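Local atomic coordinates of purine nucleoside phosphorylase (Schistosoma mansoni, PDB entry 5KO5), a protein that probably catalyses the reversible phosphorolysis of purine nucleosides such as inosine and guanosine, releasing the free base and ribose 1-phosphate. Residues I41-Y52 with G68-G76. Residues are numbered along the deposited sequence; the frame is centred on the assembly and turned at random.
Sequences IEEIEERKVIPY and GNLVLGSVG
Lys48 and Leu72 form a hydrogen-bonded pair in an antiparallel two-strand contact of 47-51 with 69-75 in the phosphorylase-superfamily sheet. Strand 69-75 also pairs with strand 78-84 on its other edge. Lys48 N donates to Leu72 O at 2.8 Å. Ile50 and Leu70 bond both ways, and Tyr52 N donates to Gly68 O beyond them. Glu45 and Ser74 are also doubly bonded, but the register slips by one residue between Glu45 and Lys48, a beta bulge. Gly73 lies at this slip. With CG1 beside the backbone N (chi1 -65°), Ile44 CG2 stands anti to that N and lies 3.4 Å from Gly73 CA. On one face Val71 receives two isoleucines: Ile44 CD1 meets its CG1 at 3.6 Å, and Ile41 CG2 meets its CG2 at 3.7 Å. On the other, Ile50 CD1 meets Leu72 CD1 at 3.8 Å, and helix 9-23 packs against both residues. The Tyr52 ring lies with one face against the backbone of Gly68 and Asn69. Gly68 CA makes a CH-pi contact over that face, 3.8 Å from the centroid of the Tyr52 ring. Tyr52 OH hydrogen-bonds to Gly85 O, tying the ring to the chain just past strand 78-84. A water bridges Glu45 OE2 and Gly76 N.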
loop_
_atom_site.group_PDB
_atom_site.type_symbol
_atom_site.label_atom_id
_atom_site.label_comp_id
_atom_site.label_asym_id
_atom_site.label_seq_id
_atom_site.Cartn_x
_atom_site.Cartn_y
_atom_site.Cartn_z
ATOM N N ILE A 41 -3.645 32.561 -6.950
ATOM C CA ILE A 41 -4.060 32.890 -5.589
ATOM C C ILE A 41 -3.607 34.296 -5.218
ATOM O O ILE A 41 -4.313 35.026 -4.512
ATOM C CB ILE A 41 -3.530 31.830 -4.603
ATOM C CG1 ILE A 41 -4.042 30.445 -4.992
ATOM C CG2 ILE A 41 -3.931 32.165 -3.175
ATOM C CD1 ILE A 41 -3.467 29.321 -4.150
ATOM N N GLU A 42 -2.426 34.701 -5.693
ATOM C CA GLU A 42 -1.942 36.047 -5.417
ATOM C C GLU A 42 -2.753 37.118 -6.135
ATOM O O GLU A 42 -2.672 38.294 -5.760
ATOM C CB GLU A 42 -0.460 36.166 -5.785
ATOM N N GLU A 43 -3.538 36.745 -7.145
ATOM C CA GLU A 43 -4.323 37.695 -7.922
ATOM C C GLU A 43 -5.807 37.673 -7.578
ATOM O O GLU A 43 -6.608 38.288 -8.288
ATOM C CB GLU A 43 -4.117 37.458 -9.420
ATOM C CG GLU A 43 -2.685 37.660 -9.883
ATOM C CD GLU A 43 -2.195 39.078 -9.667
ATOM O OE1 GLU A 43 -3.019 40.017 -9.748
ATOM O OE2 GLU A 43 -0.985 39.253 -9.411
ATOM N N ILE A 44 -6.196 36.974 -6.509
ATOM C CA ILE A 44 -7.589 36.984 -6.082
ATOM C C ILE A 44 -7.985 38.393 -5.652
ATOM O O ILE A 44 -7.248 39.076 -4.927
ATOM C CB ILE A 44 -7.771 35.966 -4.945
ATOM C CG1 ILE A 44 -7.515 34.549 -5.460
ATOM C CG2 ILE A 44 -9.154 36.057 -4.362
ATOM C CD1 ILE A 44 -7.433 33.517 -4.363
ATOM N N GLU A 45 -9.154 38.844 -6.105
ATOM C CA GLU A 45 -9.619 40.194 -5.821
ATOM C C GLU A 45 -10.414 40.238 -4.522
ATOM O O GLU A 45 -11.034 39.251 -4.116
ATOM C CB GLU A 45 -10.494 40.719 -6.959
ATOM C CG GLU A 45 -9.848 40.641 -8.329
ATOM C CD GLU A 45 -10.699 41.296 -9.399
ATOM O OE1 GLU A 45 -10.837 42.537 -9.370
ATOM O OE2 GLU A 45 -11.241 40.567 -10.257
ATOM N N GLU A 46 -10.396 41.411 -3.879
ATOM C CA GLU A 46 -11.080 41.634 -2.604
ATOM C C GLU A 46 -10.780 40.506 -1.624
ATOM O O GLU A 46 -11.662 39.993 -0.935
ATOM C CB GLU A 46 -12.584 41.818 -2.796
ATOM C CG GLU A 46 -12.961 42.954 -3.723
ATOM C CD GLU A 46 -14.367 42.799 -4.259
ATOM O OE1 GLU A 46 -15.147 43.771 -4.185
ATOM O OE2 GLU A 46 -14.690 41.696 -4.748
ATOM N N ARG A 47 -9.516 40.115 -1.570
ATOM C CA ARG A 47 -9.206 38.829 -0.981
ATOM C C ARG A 47 -9.086 38.912 0.535
ATOM O O ARG A 47 -8.790 39.957 1.119
ATOM C CB ARG A 47 -7.943 38.236 -1.593
ATOM C CG ARG A 47 -6.678 38.965 -1.243
ATOM C CD ARG A 47 -5.509 38.210 -1.818
ATOM N NE ARG A 47 -4.274 38.488 -1.100
ATOM C CZ ARG A 47 -3.220 37.681 -1.115
ATOM N NH1 ARG A 47 -2.129 38.001 -0.434
ATOM N NH2 ARG A 47 -3.265 36.549 -1.806
ATOM N N LYS A 48 -9.331 37.771 1.166
ATOM C CA LYS A 48 -9.213 37.605 2.605
ATOM C C LYS A 48 -8.316 36.404 2.842
ATOM O O LYS A 48 -8.625 35.298 2.382
ATOM C CB LYS A 48 -10.591 37.370 3.229
ATOM C CG LYS A 48 -10.552 37.148 4.723
ATOM C CD LYS A 48 -9.969 38.356 5.432
ATOM C CE LYS A 48 -9.619 38.022 6.867
ATOM N NZ LYS A 48 -9.058 39.188 7.603
ATOM N N VAL A 49 -7.206 36.621 3.536
ATOM C CA VAL A 49 -6.214 35.585 3.806
ATOM C C VAL A 49 -6.421 35.096 5.233
ATOM O O VAL A 49 -6.348 35.882 6.184
ATOM C CB VAL A 49 -4.789 36.124 3.612
ATOM C CG1 VAL A 49 -3.774 35.020 3.840
ATOM C CG2 VAL A 49 -4.632 36.729 2.224
ATOM N N ILE A 50 -6.670 33.798 5.387
ATOM C CA ILE A 50 -6.927 33.215 6.701
ATOM C C ILE A 50 -5.891 32.134 6.986
ATOM O O ILE A 50 -5.966 31.045 6.400
ATOM C CB ILE A 50 -8.346 32.632 6.772
ATOM C CG1 ILE A 50 -9.383 33.665 6.323
ATOM C CG2 ILE A 50 -8.646 32.144 8.177
ATOM C CD1 ILE A 50 -10.807 33.139 6.343
ATOM N N PRO A 51 -4.929 32.370 7.882
ATOM C CA PRO A 51 -3.944 31.323 8.193
ATOM C C PRO A 51 -4.626 30.068 8.723
ATOM O O PRO A 51 -5.549 30.144 9.538
ATOM C CB PRO A 51 -3.061 31.978 9.265
ATOM C CG PRO A 51 -3.216 33.457 9.035
ATOM C CD PRO A 51 -4.633 33.641 8.575
ATOM N N TYR A 52 -4.170 28.904 8.239
ATOM C CA TYR A 52 -4.717 27.636 8.727
ATOM C C TYR A 52 -4.678 27.592 10.247
ATOM O O TYR A 52 -5.610 27.102 10.894
ATOM C CB TYR A 52 -3.901 26.448 8.202
ATOM C CG TYR A 52 -3.914 26.185 6.711
ATOM C CD1 TYR A 52 -4.901 26.706 5.883
ATOM C CD2 TYR A 52 -2.920 25.393 6.133
ATOM C CE1 TYR A 52 -4.891 26.446 4.513
ATOM C CE2 TYR A 52 -2.906 25.133 4.777
ATOM C CZ TYR A 52 -3.887 25.669 3.972
ATOM O OH TYR A 52 -3.861 25.413 2.620
ATOM N N GLY A 68 0.657 28.360 4.829
ATOM C CA GLY A 68 -0.571 27.629 5.074
ATOM C C GLY A 68 -1.741 28.561 5.316
ATOM O O GLY A 68 -2.054 28.886 6.466
ATOM N N ASN A 69 -2.384 29.018 4.237
ATOM C CA ASN A 69 -3.472 29.982 4.314
ATOM C C ASN A 69 -4.627 29.520 3.443
ATOM O O ASN A 69 -4.417 28.922 2.385
ATOM C CB ASN A 69 -3.057 31.346 3.752
ATOM C CG ASN A 69 -1.980 32.022 4.566
ATOM O OD1 ASN A 69 -2.035 32.051 5.799
ATOM N ND2 ASN A 69 -1.001 32.590 3.880
ATOM N N LEU A 70 -5.843 29.796 3.901
ATOM C CA LEU A 70 -7.022 29.770 3.049
ATOM C C LEU A 70 -7.247 31.186 2.536
ATOM O O LEU A 70 -7.256 32.137 3.322
ATOM C CB LEU A 70 -8.231 29.332 3.871
ATOM C CG LEU A 70 -9.275 28.440 3.212
ATOM C CD1 LEU A 70 -8.648 27.130 2.741
ATOM C CD2 LEU A 70 -10.404 28.170 4.198
ATOM N N VAL A 71 -7.411 31.331 1.224
ATOM C CA VAL A 71 -7.587 32.639 0.599
ATOM C C VAL A 71 -8.937 32.657 -0.105
ATOM O O VAL A 71 -9.208 31.805 -0.960
ATOM C CB VAL A 71 -6.444 32.958 -0.379
ATOM C CG1 VAL A 71 -6.594 34.370 -0.935
ATOM C CG2 VAL A 71 -5.091 32.779 0.306
ATOM N N LEU A 72 -9.786 33.616 0.258
ATOM C CA LEU A 72 -11.107 33.754 -0.332
ATOM C C LEU A 72 -11.224 35.101 -1.025
ATOM O O LEU A 72 -10.663 36.103 -0.571
ATOM C CB LEU A 72 -12.215 33.649 0.725
ATOM C CG LEU A 72 -12.327 32.283 1.407
ATOM C CD1 LEU A 72 -11.569 32.267 2.724
ATOM C CD2 LEU A 72 -13.782 31.906 1.607
ATOM N N GLY A 73 -11.973 35.118 -2.123
ATOM C CA GLY A 73 -12.193 36.359 -2.852
ATOM C C GLY A 73 -12.829 36.083 -4.194
ATOM O O GLY A 73 -13.512 35.073 -4.373
ATOM N N SER A 74 -12.588 36.986 -5.139
ATOM C CA SER A 74 -13.213 36.917 -6.452
ATOM C C SER A 74 -12.158 36.731 -7.530
ATOM O O SER A 74 -11.130 37.418 -7.524
ATOM C CB SER A 74 -14.030 38.181 -6.742
ATOM O OG SER A 74 -15.174 38.251 -5.907
ATOM N N VAL A 75 -12.417 35.805 -8.449
ATOM C CA VAL A 75 -11.631 35.636 -9.664
ATOM C C VAL A 75 -12.600 35.539 -10.828
ATOM O O VAL A 75 -13.510 34.702 -10.812
ATOM C CB VAL A 75 -10.751 34.374 -9.616
ATOM C CG1 VAL A 75 -10.120 34.126 -10.986
ATOM C CG2 VAL A 75 -9.689 34.504 -8.542
ATOM N N GLY A 76 -12.405 36.388 -11.830
ATOM C CA GLY A 76 -13.233 36.322 -13.027
ATOM C C GLY A 76 -14.715 36.427 -12.755
ATOM O O GLY A 76 -15.521 35.781 -13.436
HETATM O O HOH W 1 -10.488 38.475 -11.789
#